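Glycoside hydrolase family 61 (Trichoderma reesei QM6a, PDB 5O2X) is a copper-dependent lytic polysaccharide monooxygenase of family AA9 that probably cleaves cellulose chains by oxidation. Local coordinates at residues A[28-33]-A[243-248]; A[76-81]-A[135-140]. All blocks are in the same frame, centred on the assembly; numbering follows the deposited sequence.

How the contacts relate
Contact 2 is largely buried and joins two antiparallel strands, whereas contact 1 is only partly buried, near the surface, and lays the C-terminal tail on a loop, neither side being a regular helix or strand. Along the chain, both segments of contact 2 fall between those of contact 1; the two centres are about 21 Å apart and the nearest atoms about 9 Å. Both adjoin the five-stranded sheet: contact 2 pairs its outermost strand 139-143 with 74-80, and the tail of contact 1 leaves the strand at the other edge, 241-243. Backbone and amide hydrogen bonds dominate contact 2, while methyl packing and bridging waters carry contact 1. Glycans flank both.

Contact 1 (A[28-33]-A[243-248]); sequences PPIVVG and ASATVP. With MAN (alpha-D-mannopyranose), chain R; MAN (alpha-D-mannopyranose), chain Q.
A245 presses its CB against V32 and the backbone of V31, and this is the tight part of the contact. The methyl points at segment 28-33 and lies 3.5 Å from V32 CG1, closer than carbon atoms usually pack. V31 C is equally near, at 3.5 Å from A245 CB. V32 CG1 stands anti to its own carbonyl carbon (chi1 -62°), which places that branch at the alanine.

Outward, the packing gives way to water and looser apolar touch. The carbonyl oxygen of I30 accepts a hydrogen bond from each of two waters: one, 2.8 Å from I30 O, in turn accepts from the N of A245, and the other donates to A245 O at 2.8 Å. Both polar backbone atoms of A245 are thus linked to I30 through solvent rather than directly. On the exposed flank the side chains of I30 and V247 cross at about a right angle, with I30 CG2 4.0 Å from V247 CG1. Mannoses attached to S244 OG and T246 OG1 decorate the tail, in keeping with a predicted linker that is part of the catalytic domain.

The tail follows strand 241-243, whose A243 hydrogen-bonds through its backbone to W13 of strand 12-15; T246 pairs likewise with H66. V31 turns away from the tail and touches Q15 of strand 12-15, while the backbone of V32 bonds to N179 of strand 172-183.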
loop_
_atom_site.group_PDB
_atom_site.type_symbol
_atom_site.label_atom_id
_atom_site.label_comp_id
_atom_site.label_asym_id
_atom_site.label_seq_id
_atom_site.Cartn_x
_atom_site.Cartn_y
_atom_site.Cartn_z
ATOM N N PRO A 28 8.749 4.494 21.118
ATOM C CA PRO A 28 7.550 4.189 20.357
ATOM C C PRO A 28 7.274 2.673 20.389
ATOM O O PRO A 28 8.204 1.864 20.497
ATOM C CB PRO A 28 7.866 4.681 18.970
ATOM C CG PRO A 28 9.341 4.657 18.906
ATOM C CD PRO A 28 9.819 5.021 20.282
ATOM N N PRO A 29 6.020 2.289 20.247
ATOM C CA PRO A 29 5.673 0.871 20.311
ATOM C C PRO A 29 6.114 0.100 19.081
ATOM O O PRO A 29 6.237 0.641 17.995
ATOM C CB PRO A 29 4.154 0.885 20.436
ATOM C CG PRO A 29 3.773 2.123 19.700
ATOM C CD PRO A 29 4.825 3.123 20.026
ATOM N N ILE A 30 6.246 -1.216 19.275
ATOM C CA ILE A 30 6.427 -2.152 18.172
ATOM C C ILE A 30 5.072 -2.339 17.503
ATOM O O ILE A 30 4.088 -2.725 18.160
ATOM C CB ILE A 30 6.995 -3.464 18.681
ATOM C CG1 ILE A 30 8.388 -3.249 19.266
ATOM C CG2 ILE A 30 6.993 -4.488 17.541
ATOM C CD1 ILE A 30 8.936 -4.457 19.983
ATOM N N VAL A 31 5.045 -2.115 16.190
ATOM C CA VAL A 31 3.800 -2.163 15.416
ATOM C C VAL A 31 4.040 -2.915 14.118
ATOM O O VAL A 31 5.181 -3.241 13.766
ATOM C CB VAL A 31 3.243 -0.752 15.133
ATOM C CG1 VAL A 31 2.784 -0.085 16.415
ATOM C CG2 VAL A 31 4.242 0.123 14.407
ATOM N N VAL A 32 2.932 -3.193 13.402
ATOM C CA VAL A 32 3.015 -3.944 12.152
ATOM C C VAL A 32 3.397 -3.093 10.979
ATOM O O VAL A 32 3.771 -3.625 9.934
ATOM C CB VAL A 32 1.691 -4.689 11.886
ATOM C CG1 VAL A 32 1.397 -5.680 12.971
ATOM C CG2 VAL A 32 0.537 -3.747 11.669
ATOM N N GLY A 33 3.305 -1.756 11.099
ATOM C CA GLY A 33 3.713 -0.845 10.045
ATOM C C GLY A 33 5.176 -0.500 10.143
ATOM O O GLY A 33 5.711 -0.332 11.248
ATOM N N ALA A 243 -5.574 -6.002 18.552
ATOM C CA ALA A 243 -4.419 -6.849 18.761
ATOM C C ALA A 243 -3.169 -6.024 18.641
ATOM O O ALA A 243 -3.168 -4.909 18.146
ATOM C CB ALA A 243 -4.406 -7.983 17.736
ATOM N N SER A 244 -2.045 -6.605 19.051
ATOM C CA SER A 244 -0.755 -6.003 18.943
ATOM C C SER A 244 0.101 -6.776 17.979
ATOM O O SER A 244 -0.077 -7.980 17.768
ATOM C CB SER A 244 -0.076 -5.999 20.294
ATOM O OG SER A 244 -0.808 -5.193 21.173
ATOM N N ALA A 245 1.064 -6.082 17.398
ATOM C CA ALA A 245 2.037 -6.716 16.525
ATOM C C ALA A 245 2.782 -7.820 17.302
ATOM O O ALA A 245 3.298 -7.566 18.394
ATOM C CB ALA A 245 3.055 -5.683 16.049
ATOM N N THR A 246 2.835 -9.013 16.719
ATOM C CA THR A 246 3.452 -10.164 17.351
ATOM C C THR A 246 4.939 -10.163 17.013
ATOM O O THR A 246 5.313 -10.067 15.848
ATOM C CB THR A 246 2.827 -11.454 16.824
ATOM O OG1 THR A 246 1.415 -11.352 17.015
ATOM C CG2 THR A 246 3.381 -12.667 17.558
ATOM N N VAL A 247 5.777 -10.274 18.059
ATOM C CA VAL A 247 7.209 -10.272 17.859
ATOM C C VAL A 247 7.690 -11.704 17.653
ATOM O O VAL A 247 7.168 -12.614 18.263
ATOM C CB VAL A 247 7.964 -9.587 18.991
ATOM C CG1 VAL A 247 7.498 -8.151 19.118
ATOM C CG2 VAL A 247 7.866 -10.364 20.246
ATOM N N PRO A 248 8.647 -11.918 16.779
ATOM C CA PRO A 248 9.311 -13.208 16.752
ATOM C C PRO A 248 9.979 -13.520 18.110
ATOM O O PRO A 248 10.566 -12.586 18.698
ATOM C CB PRO A 248 10.411 -13.031 15.721
ATOM C CG PRO A 248 10.107 -11.846 14.974
ATOM C CD PRO A 248 9.209 -10.984 15.805
ATOM O OXT PRO A 248 9.997 -14.586 18.667
HETATM C C1 MAN R . 0.602 -11.691 15.917
HETATM C C2 MAN R . -0.757 -11.092 16.161
HETATM C C3 MAN R . -1.467 -11.766 17.307
HETATM C C4 MAN R . -1.445 -13.289 17.129
HETATM C C5 MAN R . -0.038 -13.809 16.854
HETATM C C6 MAN R . -0.046 -15.289 16.503
HETATM O O2 MAN R . -1.500 -11.252 14.933
HETATM O O3 MAN R . -2.800 -11.289 17.407
HETATM O O4 MAN R . -1.925 -13.908 18.316
HETATM O O5 MAN R . 0.551 -13.103 15.749
HETATM O O6 MAN R . 1.267 -15.772 16.311
HETATM C C1 MAN Q . -0.246 -5.125 22.518
HETATM C C2 MAN Q . -1.116 -4.252 23.350
HETATM C C3 MAN Q . -1.014 -2.846 22.786
HETATM C C4 MAN Q . 0.429 -2.331 22.852
HETATM C C5 MAN Q . 1.342 -3.290 22.112
HETATM C C6 MAN Q . 2.810 -2.934 22.295
HETATM O O2 MAN Q . -0.636 -4.356 24.680
HETATM O O3 MAN Q . -1.824 -1.948 23.545
HETATM O O4 MAN Q . 0.500 -1.072 22.190
HETATM O O5 MAN Q . 1.098 -4.620 22.561
HETATM O O6 MAN Q . 3.154 -3.042 23.682
HETATM O O HOH W 1 1.329 -3.238 17.959
HETATM O O HOH W 2 3.844 -5.170 19.729
#

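Contact 2 (A[76-81]-A[135-140]); sequences LFQWVP and SNNNTW. With NAG (2-acetamido-2-deoxy-beta-D-glucopyranose), chain C; MAN (alpha-D-mannopyranose), chain M; MAN (alpha-D-mannopyranose), chain N.
N137 O receives a hydrogen bond from Q78 NE2 at 2.9 Å, with the oxygen close to the plane of the glutamine amide. A bend at chi2 (72°) folds CD of Q78 back, and its OE1 accepts from a mannose O2 at 2.7 Å. That same O2 accepts from N137 ND2, the atom that carries the N-acetylglucosamine. An alanine in place of Q78 would probably leave N137 O and the mannose O2 each without this partner and the mannose freer to turn.

N138 grips W79 twice: its O accepts from W79 N at 2.9 Å, and its ND2 donates to W79 O from well above the carbonyl plane, while N138 OD1 accepts from the backbone N of W84. At T139 the strand begins; CG2 lies 3.8 Å from L76 CD2, and OG1 donates back to N136 O. W140 forms an antiparallel hydrogen-bonded pair with F77, F77 N to W140 O being 2.8 Å and nearly straight at 173°. W140 NE1 is hydrogen-bonded to D115 OD2, and F77 stacks on H157.

Outermost strand 139-143 thus joins 74-80 with aromatic F77 and W140 toward strand 90-96 and Q78 and T139 against sugar, so glycans probably cover that face of the edge.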
loop_
_atom_site.group_PDB
_atom_site.type_symbol
_atom_site.label_atom_id
_atom_site.label_comp_id
_atom_site.label_asym_id
_atom_site.label_seq_id
_atom_site.Cartn_x
_atom_site.Cartn_y
_atom_site.Cartn_z
ATOM N N LEU A 76 -8.477 -3.851 5.945
ATOM C CA LEU A 76 -8.906 -2.467 5.774
ATOM C C LEU A 76 -7.779 -1.554 6.204
ATOM O O LEU A 76 -7.225 -1.694 7.307
ATOM C CB LEU A 76 -10.195 -2.230 6.595
ATOM C CG LEU A 76 -10.718 -0.794 6.568
ATOM C CD1 LEU A 76 -12.203 -0.819 6.679
ATOM C CD2 LEU A 76 -10.078 0.059 7.690
ATOM N N PHE A 77 -7.432 -0.606 5.331
ATOM C CA PHE A 77 -6.434 0.423 5.604
ATOM C C PHE A 77 -7.158 1.725 5.933
ATOM O O PHE A 77 -8.018 2.150 5.170
ATOM C CB PHE A 77 -5.561 0.671 4.388
ATOM C CG PHE A 77 -4.833 -0.540 3.897
ATOM C CD1 PHE A 77 -3.658 -0.994 4.480
ATOM C CD2 PHE A 77 -5.364 -1.235 2.822
ATOM C CE1 PHE A 77 -3.031 -2.117 3.989
ATOM C CE2 PHE A 77 -4.743 -2.327 2.302
ATOM C CZ PHE A 77 -3.578 -2.780 2.876
ATOM N N GLN A 78 -6.787 2.361 7.049
ATOM C CA GLN A 78 -7.391 3.633 7.481
ATOM C C GLN A 78 -6.394 4.765 7.320
ATOM O O GLN A 78 -5.408 4.831 8.067
ATOM C CB GLN A 78 -7.815 3.529 8.927
ATOM C CG GLN A 78 -8.427 4.822 9.496
ATOM C CD GLN A 78 -9.796 5.061 8.916
ATOM O OE1 GLN A 78 -10.739 4.303 9.211
ATOM N NE2 GLN A 78 -9.931 6.083 8.065
ATOM N N TRP A 79 -6.650 5.661 6.367
ATOM C CA TRP A 79 -5.817 6.848 6.133
ATOM C C TRP A 79 -6.341 8.031 6.955
ATOM O O TRP A 79 -7.564 8.199 7.102
ATOM C CB TRP A 79 -5.825 7.192 4.658
ATOM C CG TRP A 79 -5.026 6.266 3.799
ATOM C CD1 TRP A 79 -5.407 5.071 3.263
ATOM C CD2 TRP A 79 -3.655 6.459 3.389
ATOM N NE1 TRP A 79 -4.366 4.535 2.549
ATOM C CE2 TRP A 79 -3.290 5.369 2.599
ATOM C CE3 TRP A 79 -2.718 7.483 3.594
ATOM C CZ2 TRP A 79 -2.022 5.264 2.025
ATOM C CZ3 TRP A 79 -1.480 7.387 3.028
ATOM C CH2 TRP A 79 -1.123 6.286 2.242
ATOM N N VAL A 80 -5.415 8.856 7.379
ATOM C CA VAL A 80 -5.710 10.130 8.024
ATOM C C VAL A 80 -4.756 11.196 7.492
ATOM O O VAL A 80 -3.643 10.878 7.067
ATOM C CB VAL A 80 -5.564 10.012 9.563
ATOM C CG1 VAL A 80 -6.600 9.077 10.128
ATOM C CG2 VAL A 80 -4.178 9.612 9.996
ATOM N N PRO A 81 -5.147 12.480 7.525
ATOM C CA PRO A 81 -6.420 12.991 7.988
ATOM C C PRO A 81 -7.555 12.769 6.972
ATOM O O PRO A 81 -7.342 12.571 5.786
ATOM C CB PRO A 81 -6.157 14.494 8.144
ATOM C CG PRO A 81 -5.162 14.775 7.052
ATOM C CD PRO A 81 -4.256 13.565 7.087
ATOM N N SER A 135 -14.921 8.360 -0.135
ATOM C CA SER A 135 -16.316 8.087 0.177
ATOM C C SER A 135 -16.475 7.133 1.348
ATOM O O SER A 135 -17.392 7.273 2.134
ATOM C CB SER A 135 -16.966 7.501 -1.078
ATOM O OG SER A 135 -18.316 7.184 -0.788
ATOM N N ASN A 136 -15.576 6.162 1.466
ATOM C CA ASN A 136 -15.640 5.161 2.523
ATOM C C ASN A 136 -14.834 5.551 3.748
ATOM O O ASN A 136 -14.110 4.763 4.341
ATOM C CB ASN A 136 -15.184 3.803 1.948
ATOM C CG ASN A 136 -16.169 3.266 0.919
ATOM O OD1 ASN A 136 -15.737 2.799 -0.184
ATOM N ND2 ASN A 136 -17.392 3.291 1.219
ATOM N N ASN A 137 -14.998 6.826 4.150
ATOM C CA ASN A 137 -14.323 7.364 5.330
ATOM C C ASN A 137 -12.825 7.083 5.314
ATOM O O ASN A 137 -12.235 6.757 6.354
ATOM C CB ASN A 137 -14.944 6.942 6.663
ATOM C CG ASN A 137 -14.455 7.828 7.793
ATOM O OD1 ASN A 137 -14.358 9.053 7.619
ATOM N ND2 ASN A 137 -14.161 7.243 8.942
ATOM N N ASN A 138 -12.190 7.292 4.153
ATOM C CA ASN A 138 -10.756 7.230 4.059
ATOM C C ASN A 138 -10.180 5.830 4.239
ATOM O O ASN A 138 -9.097 5.643 4.781
ATOM C CB ASN A 138 -10.050 8.232 5.017
ATOM C CG ASN A 138 -9.563 9.480 4.350
ATOM O OD1 ASN A 138 -10.184 10.003 3.408
ATOM N ND2 ASN A 138 -8.426 9.965 4.831
ATOM N N THR A 139 -10.920 4.830 3.714
ATOM C CA THR A 139 -10.476 3.457 3.826
ATOM C C THR A 139 -10.355 2.819 2.462
ATOM O O THR A 139 -10.990 3.218 1.478
ATOM C CB THR A 139 -11.382 2.610 4.727
ATOM O OG1 THR A 139 -12.677 2.426 4.138
ATOM C CG2 THR A 139 -11.502 3.207 6.115
ATOM N N TRP A 140 -9.560 1.738 2.436
ATOM C CA TRP A 140 -9.424 0.840 1.275
ATOM C C TRP A 140 -9.393 -0.553 1.816
ATOM O O TRP A 140 -8.757 -0.808 2.854
ATOM C CB TRP A 140 -8.155 1.135 0.481
ATOM C CG TRP A 140 -8.085 0.404 -0.814
ATOM C CD1 TRP A 140 -7.352 -0.727 -1.113
ATOM C CD2 TRP A 140 -8.840 0.697 -1.988
ATOM N NE1 TRP A 140 -7.585 -1.122 -2.393
ATOM C CE2 TRP A 140 -8.502 -0.285 -2.969
ATOM C CE3 TRP A 140 -9.764 1.692 -2.326
ATOM C CZ2 TRP A 140 -9.052 -0.279 -4.261
ATOM C CZ3 TRP A 140 -10.286 1.706 -3.589
ATOM C CH2 TRP A 140 -9.961 0.723 -4.534
HETATM C C1 NAG C . -13.616 7.976 10.082
HETATM C C2 NAG C . -14.266 7.633 11.388
HETATM C C3 NAG C . -13.632 8.499 12.474
HETATM C C4 NAG C . -12.140 8.331 12.518
HETATM C C5 NAG C . -11.529 8.484 11.133
HETATM C C6 NAG C . -10.101 8.029 11.088
HETATM C C7 NAG C . -16.567 7.040 11.911
HETATM C C8 NAG C . -18.010 7.404 11.760
HETATM N N2 NAG C . -15.692 7.846 11.321
HETATM O O3 NAG C . -14.188 8.221 13.769
HETATM O O4 NAG C . -11.528 9.292 13.402
HETATM O O5 NAG C . -12.239 7.638 10.179
HETATM O O6 NAG C . -9.956 6.698 11.558
HETATM O O7 NAG C . -16.207 6.022 12.525
HETATM C C1 MAN M . -14.697 3.279 7.808
HETATM C C2 MAN M . -13.887 3.136 9.066
HETATM C C3 MAN M . -14.713 2.546 10.187
HETATM C C4 MAN M . -16.010 3.288 10.382
HETATM C C5 MAN M . -16.729 3.454 9.048
HETATM C C6 MAN M . -17.938 4.350 9.145
HETATM O O2 MAN M . -13.435 4.446 9.424
HETATM O O3 MAN M . -13.969 2.548 11.415
HETATM O O4 MAN M . -16.840 2.537 11.279
HETATM O O5 MAN M . -15.882 4.001 8.042
HETATM O O6 MAN M . -18.679 4.338 7.924
HETATM C C1 MAN N . -15.211 -5.134 8.277
HETATM C C2 MAN N . -13.999 -5.756 8.951
HETATM C C3 MAN N . -12.711 -5.337 8.206
HETATM C C4 MAN N . -12.838 -5.712 6.746
HETATM C C5 MAN N . -14.077 -5.028 6.181
HETATM C C6 MAN N . -14.346 -5.392 4.749
HETATM O O2 MAN N . -14.091 -7.166 8.963
HETATM O O3 MAN N . -11.590 -5.956 8.829
HETATM O O4 MAN N . -11.668 -5.292 6.060
HETATM O O5 MAN N . -15.240 -5.410 6.892
HETATM O O6 MAN N . -14.358 -6.834 4.583
#